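Local coordinates for proteasome protein (Corynebacterium glutamicum ATCC 13032, PDB 2P90) that is of unknown function but belongs to the PAC2 family and packs against a copy of itself in the crystal, possibly as part of a trimer, at the interface of chains A and B. Numbering follows the deposited sequence. Chains: chain A/B, Hypothetical protein Cgl1923.

The interface of chains A and B. Residues chain A 68-70, 73-74, 86; chain B 113-116, 179, 182.
A:Tyr69 and B:Trp116 form the core of this contact, each burying 66 Å² against the other chain. Their rings overlap as an offset stack: the tyrosine ring and the five-membered ring of the indole have centroids 4.6 Å apart and planes turned by 15°. The two side chains run antiparallel alongside one another, so that each CB lies over the partner's ring. CB of A:Tyr69 sits above the middle of the indole, while CB of B:Trp116 caps the phenol ring 3.9 Å from its centroid. The opposite face of the indole is backed near its rim by the backbone N of B:Ala179, which places the ring between the partner chain and the start of helix 179-189.

Beside the stack, A:Arg70 holds B:Asp113, which buries 46 Å². The arginine chain bends at chi3 (76°) and brings NH1 of the guanidinium to 2.7 Å from the carboxylate OD1 of B:Asp113, a salt bridge and hydrogen bond with 155° at the hydrogen. The oxygen lies at the guanidinium edge, in its plane, and is approached on its syn side but well out of the carboxylate plane, the two planes being steeply turned against each other. The same OD1 takes part in a water bridge, 2.7 Å from water 1, which also contacts both carboxylate oxygens of A:Asp68. Water and arginine could together ease repulsion between the two acids. On the other flank, SD of A:Met86 packs 3.7 Å from CB of B:Met182, and the methyl CE of A:Met86 reaches the indole rim at CZ3.

An aromatic core with a polar clamp and a methionine flank thus joins unlike surfaces of two copies, and may help assemble the deposited trimer.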
ATOM      1  N   ASP A  68      -3.721  -1.615  -6.662  1.00 37.61           N
ATOM      2  CA  ASP A  68      -2.812  -0.547  -6.218  1.00 38.28           C
ATOM      3  C   ASP A  68      -1.526  -0.802  -6.990  1.00 38.32           C
ATOM      4  O   ASP A  68      -0.750  -1.691  -6.632  1.00 37.65           O
ATOM      5  CB  ASP A  68      -2.533  -0.668  -4.699  1.00 38.93           C
ATOM      6  CG  ASP A  68      -1.629   0.477  -4.154  1.00 40.13           C
ATOM      7  OD1 ASP A  68      -0.660   0.885  -4.797  1.00 39.85           O
ATOM      8  OD2 ASP A  68      -1.912   0.991  -3.067  1.00 45.76           O
ATOM      9  N   TYR A  69      -1.321  -0.032  -8.052  1.00 37.86           N
ATOM     10  CA  TYR A  69      -0.227  -0.295  -8.975  1.00 37.49           C
ATOM     11  C   TYR A  69       1.167  -0.028  -8.403  1.00 37.07           C
ATOM     12  O   TYR A  69       2.093  -0.755  -8.710  1.00 36.59           O
ATOM     13  CB  TYR A  69      -0.417   0.528 -10.233  1.00 37.55           C
ATOM     14  CG  TYR A  69      -1.551   0.109 -11.147  1.00 36.09           C
ATOM     15  CD1 TYR A  69      -1.339  -0.823 -12.166  1.00 34.57           C
ATOM     16  CD2 TYR A  69      -2.810   0.700 -11.035  1.00 33.42           C
ATOM     17  CE1 TYR A  69      -2.384  -1.183 -13.063  1.00 34.48           C
ATOM     18  CE2 TYR A  69      -3.847   0.334 -11.886  1.00 35.88           C
ATOM     19  CZ  TYR A  69      -3.622  -0.583 -12.910  1.00 35.57           C
ATOM     20  OH  TYR A  69      -4.650  -0.907 -13.755  1.00 38.36           O
ATOM     21  N   ARG A  70       1.310   1.002  -7.574  1.00 37.71           N
ATOM     22  CA  ARG A  70       2.588   1.278  -6.889  1.00 37.85           C
ATOM     23  C   ARG A  70       2.913   0.152  -5.964  1.00 38.49           C
ATOM     24  O   ARG A  70       4.086  -0.070  -5.688  1.00 38.40           O
ATOM     25  CB  ARG A  70       2.595   2.616  -6.136  1.00 38.16           C
ATOM     26  CG  ARG A  70       2.759   3.810  -7.106  1.00 38.04           C
ATOM     27  CD  ARG A  70       2.845   5.167  -6.430  1.00 36.81           C
ATOM     28  NE  ARG A  70       4.150   5.371  -5.833  1.00 36.49           N
ATOM     29  CZ  ARG A  70       4.422   5.269  -4.529  1.00 37.38           C
ATOM     30  NH1 ARG A  70       3.466   4.997  -3.663  1.00 37.25           N
ATOM     31  NH2 ARG A  70       5.665   5.447  -4.090  1.00 32.21           N
ATOM     32  N   ARG A  73       3.537  -2.837  -9.189  1.00 41.40           N
ATOM     33  CA  ARG A  73       4.561  -2.389 -10.180  1.00 41.79           C
ATOM     34  C   ARG A  73       4.761  -3.490 -11.263  1.00 42.21           C
ATOM     35  O   ARG A  73       5.805  -4.154 -11.304  1.00 40.66           O
ATOM     36  CB  ARG A  73       5.902  -1.905  -9.538  1.00 41.37           C
ATOM     37  CG  ARG A  73       5.819  -1.032  -8.264  1.00 43.29           C
ATOM     38  CD  ARG A  73       6.937   0.038  -8.037  1.00 40.98           C
ATOM     39  NE  ARG A  73       6.616   1.075  -8.984  1.00 43.21           N
ATOM     40  CZ  ARG A  73       6.338   2.353  -8.758  1.00 37.70           C
ATOM     41  NH1 ARG A  73       6.468   2.935  -7.582  1.00 32.96           N
ATOM     42  NH2 ARG A  73       5.978   3.068  -9.816  1.00 39.15           N
ATOM     43  N   PRO A  74       3.712  -3.737 -12.077  1.00 42.81           N
ATOM     44  CA  PRO A  74       3.800  -4.773 -13.098  1.00 44.23           C
ATOM     45  C   PRO A  74       4.962  -4.529 -14.089  1.00 45.50           C
ATOM     46  O   PRO A  74       5.123  -3.431 -14.617  1.00 45.33           O
ATOM     47  CB  PRO A  74       2.421  -4.744 -13.783  1.00 43.99           C
ATOM     48  CG  PRO A  74       1.800  -3.522 -13.394  1.00 43.52           C
ATOM     49  CD  PRO A  74       2.388  -3.090 -12.081  1.00 42.93           C
ATOM     50  N   MET A  86       4.852  -4.275 -21.216  1.00 52.31           N
ATOM     51  CA  MET A  86       4.421  -4.114 -19.821  1.00 51.11           C
ATOM     52  C   MET A  86       3.476  -5.278 -19.428  1.00 50.24           C
ATOM     53  O   MET A  86       2.522  -5.565 -20.171  1.00 49.53           O
ATOM     54  CB  MET A  86       3.741  -2.757 -19.605  1.00 50.79           C
ATOM     55  CG  MET A  86       3.502  -2.440 -18.128  1.00 50.93           C
ATOM     56  SD  MET A  86       3.092  -0.716 -17.811  1.00 49.97           S
ATOM     57  CE  MET A  86       2.988  -0.703 -16.020  1.00 51.62           C
TER
ATOM     58  N   ASP B 113      -0.778   6.220  -7.071  1.00 35.85           N
ATOM     59  CA  ASP B 113      -0.811   4.831  -6.583  1.00 35.82           C
ATOM     60  C   ASP B 113      -1.828   4.004  -7.418  1.00 35.96           C
ATOM     61  O   ASP B 113      -1.649   2.804  -7.616  1.00 35.99           O
ATOM     62  CB  ASP B 113      -1.232   4.753  -5.113  1.00 34.72           C
ATOM     63  CG  ASP B 113      -0.293   5.438  -4.178  1.00 36.45           C
ATOM     64  OD1 ASP B 113       0.763   4.845  -3.801  1.00 39.47           O
ATOM     65  OD2 ASP B 113      -0.639   6.558  -3.732  1.00 38.06           O
ATOM     66  N   LEU B 114      -2.884   4.674  -7.908  1.00 35.95           N
ATOM     67  CA  LEU B 114      -4.054   4.006  -8.463  1.00 35.26           C
ATOM     68  C   LEU B 114      -4.359   4.432  -9.901  1.00 36.59           C
ATOM     69  O   LEU B 114      -3.929   5.510 -10.363  1.00 35.07           O
ATOM     70  CB  LEU B 114      -5.288   4.306  -7.569  1.00 34.92           C
ATOM     71  CG  LEU B 114      -5.114   4.274  -6.022  1.00 33.11           C
ATOM     72  CD1 LEU B 114      -6.340   4.770  -5.322  1.00 31.69           C
ATOM     73  CD2 LEU B 114      -4.703   2.880  -5.470  1.00 29.99           C
ATOM     74  N   ARG B 115      -5.140   3.583 -10.582  1.00 37.22           N
ATOM     75  CA  ARG B 115      -5.725   3.916 -11.881  1.00 38.25           C
ATOM     76  C   ARG B 115      -4.699   4.317 -12.981  1.00 37.54           C
ATOM     77  O   ARG B 115      -4.943   5.309 -13.722  1.00 37.85           O
ATOM     78  CB  ARG B 115      -6.739   5.058 -11.726  1.00 38.33           C
ATOM     79  CG  ARG B 115      -7.977   4.749 -10.877  1.00 39.55           C
ATOM     80  CD  ARG B 115      -9.206   5.394 -11.561  1.00 42.54           C
ATOM     81  NE  ARG B 115     -10.359   4.772 -11.008  1.00 44.98           N
ATOM     82  CZ  ARG B 115     -11.155   3.898 -11.589  1.00 43.20           C
ATOM     83  NH1 ARG B 115     -11.069   3.556 -12.851  1.00 42.38           N
ATOM     84  NH2 ARG B 115     -12.075   3.371 -10.842  1.00 48.07           N
ATOM     85  N   TRP B 116      -3.599   3.569 -13.103  1.00 35.32           N
ATOM     86  CA  TRP B 116      -2.597   3.865 -14.130  1.00 35.34           C
ATOM     87  C   TRP B 116      -3.166   3.920 -15.586  1.00 35.81           C
ATOM     88  O   TRP B 116      -2.739   4.763 -16.363  1.00 35.65           O
ATOM     89  CB  TRP B 116      -1.421   2.907 -14.031  1.00 34.29           C
ATOM     90  CG  TRP B 116      -0.479   3.170 -12.866  1.00 34.50           C
ATOM     91  CD1 TRP B 116      -0.618   4.109 -11.836  1.00 33.78           C
ATOM     92  CD2 TRP B 116       0.720   2.466 -12.593  1.00 32.09           C
ATOM     93  NE1 TRP B 116       0.442   4.010 -10.957  1.00 32.91           N
ATOM     94  CE2 TRP B 116       1.273   3.011 -11.396  1.00 33.20           C
ATOM     95  CE3 TRP B 116       1.382   1.408 -13.225  1.00 32.34           C
ATOM     96  CZ2 TRP B 116       2.466   2.539 -10.846  1.00 33.43           C
ATOM     97  CZ3 TRP B 116       2.569   0.923 -12.655  1.00 32.04           C
ATOM     98  CH2 TRP B 116       3.090   1.488 -11.490  1.00 33.70           C
ATOM     99  N   ALA B 179       3.897   4.431 -13.500  1.00 40.39           N
ATOM    100  CA  ALA B 179       2.864   5.136 -14.197  1.00 40.36           C
ATOM    101  C   ALA B 179       3.444   5.835 -15.403  1.00 40.83           C
ATOM    102  O   ALA B 179       2.808   5.869 -16.463  1.00 41.84           O
ATOM    103  CB  ALA B 179       2.201   6.149 -13.264  1.00 40.58           C
ATOM    104  N   MET B 182       4.145   3.182 -18.242  1.00 42.73           N
ATOM    105  CA  MET B 182       2.859   2.887 -18.883  1.00 41.50           C
ATOM    106  C   MET B 182       2.504   4.021 -19.851  1.00 42.38           C
ATOM    107  O   MET B 182       2.017   3.776 -20.957  1.00 43.38           O
ATOM    108  CB  MET B 182       1.720   2.691 -17.844  1.00 40.56           C
ATOM    109  CG  MET B 182       0.387   2.234 -18.499  1.00 40.41           C
ATOM    110  SD  MET B 182      -1.071   1.806 -17.497  1.00 37.18           S
ATOM    111  CE  MET B 182      -0.478   0.325 -16.713  1.00 35.91           C
TER
HETATM  112  O   HOH W   1       0.623   2.411  -2.697  1.00 37.12           O